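Local coordinates for cytosolic IMP-GMP specific 5'-nucleotidase (PDB 4G63), which removes the 5'-phosphate from IMP and GMP by hydrolysis, as a probably magnesium-dependent HAD-family nucleotidase, at the interface of chains A and B. Numbering follows the deposited sequence. Chains: chain A/B, Cytosolic IMP-GMP specific 5'-nucleotidase.

The interface of chains A and B. Residues chain A 197, 201, 441; chain B 363, 366-367.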
# COMPACT_ATOMS: atom_id res chain seq x y z
N HIS A 197 16.73 2.83 -44.72
CA HIS A 197 17.00 4.26 -44.69
C HIS A 197 17.70 4.65 -43.38
O HIS A 197 18.72 5.33 -43.40
CB HIS A 197 15.70 5.05 -44.87
CG HIS A 197 15.88 6.54 -44.83
ND1 HIS A 197 16.83 7.19 -45.59
CD2 HIS A 197 15.22 7.50 -44.14
CE1 HIS A 197 16.76 8.49 -45.36
NE2 HIS A 197 15.79 8.70 -44.48
N TYR A 201 21.86 5.64 -42.01
CA TYR A 201 22.32 6.82 -41.28
C TYR A 201 23.02 6.49 -39.97
O TYR A 201 23.15 7.34 -39.09
CB TYR A 201 21.15 7.78 -41.03
CG TYR A 201 20.84 8.67 -42.21
CD1 TYR A 201 21.02 10.06 -42.13
CD2 TYR A 201 20.38 8.14 -43.41
CE1 TYR A 201 20.76 10.88 -43.22
CE2 TYR A 201 20.12 8.95 -44.49
CZ TYR A 201 20.31 10.31 -44.39
OH TYR A 201 20.07 11.12 -45.48
N SER A 441 13.48 11.95 -41.69
CA SER A 441 14.93 11.86 -41.75
C SER A 441 15.50 11.26 -40.47
O SER A 441 15.14 11.67 -39.37
CB SER A 441 15.54 13.24 -41.96
OG SER A 441 16.88 13.26 -41.51
N THR B 363 21.31 15.18 -46.17
CA THR B 363 20.67 13.98 -46.71
C THR B 363 20.97 13.93 -48.21
O THR B 363 20.13 13.51 -49.02
CB THR B 363 19.12 13.98 -46.49
OG1 THR B 363 18.54 15.16 -47.07
CG2 THR B 363 18.80 13.93 -45.00
N ILE B 366 25.10 11.81 -48.32
CA ILE B 366 24.92 10.41 -47.95
C ILE B 366 23.49 9.96 -48.23
O ILE B 366 22.82 9.39 -47.36
CB ILE B 366 25.24 10.18 -46.44
CG1 ILE B 366 24.45 11.16 -45.56
CG2 ILE B 366 26.74 10.33 -46.19
CD1 ILE B 366 24.75 11.05 -44.08
N ASP B 367 23.03 10.21 -49.45
CA ASP B 367 21.67 9.84 -49.85
C ASP B 367 21.56 9.92 -51.38
O ASP B 367 20.70 9.29 -51.99
CB ASP B 367 20.66 10.77 -49.18
CG ASP B 367 19.21 10.35 -49.40
OD1 ASP B 367 18.73 10.41 -50.55
OD2 ASP B 367 18.55 9.94 -48.42
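A:Tyr201 extends its phenol end towards B:Thr363, B:Ile366 and B:Asp367, in the loop joining helices 338-360 and 374-399 of this cN-II-type HAD 5'-nucleotidase. The patch belongs to a two-fold symmetric interface, so the loop of chain A makes the twin contact on chain B; four copies form the deposited assembly, which need not be the working oligomer.

The tyrosine is approached differently on each side. B:Ile366, which like B:Asp367 is poorly ordered, is modelled over one face: CD1 stands 4.1 Å from CE1 of A:Tyr201, nearly along the ring normal but over the CE1 rim, not the ring centre. The backbone O of B:Ile366 is on the same side but past the ring's rim, 4.0 Å from CZ of A:Tyr201 and tilted from the normal. Extension of the isoleucine beyond CG1 (chi2 -177°) carries CD1 to this rim. B:Thr363 instead meets the hydroxyl end, its methyl CG2 4.0 Å from CZ of A:Tyr201. With chi1 at 57°, OG1 points away from the phenol and CG2 towards chain A, where it also reaches OG of A:Ser441 at 4.0 Å.

A:His197 lies beyond the opposite ring face from B:Ile366. Its CE1 is 3.8 Å from OD2 of B:Asp367, with imidazole and carboxylate planes turned 81° apart, an orientation that stays tentative. ND1 of A:His197 is 4.3 Å from that OD2, suggesting at most a longer-range electrostatic influence. OD2 also approaches OH of A:Tyr201 at 3.5 Å.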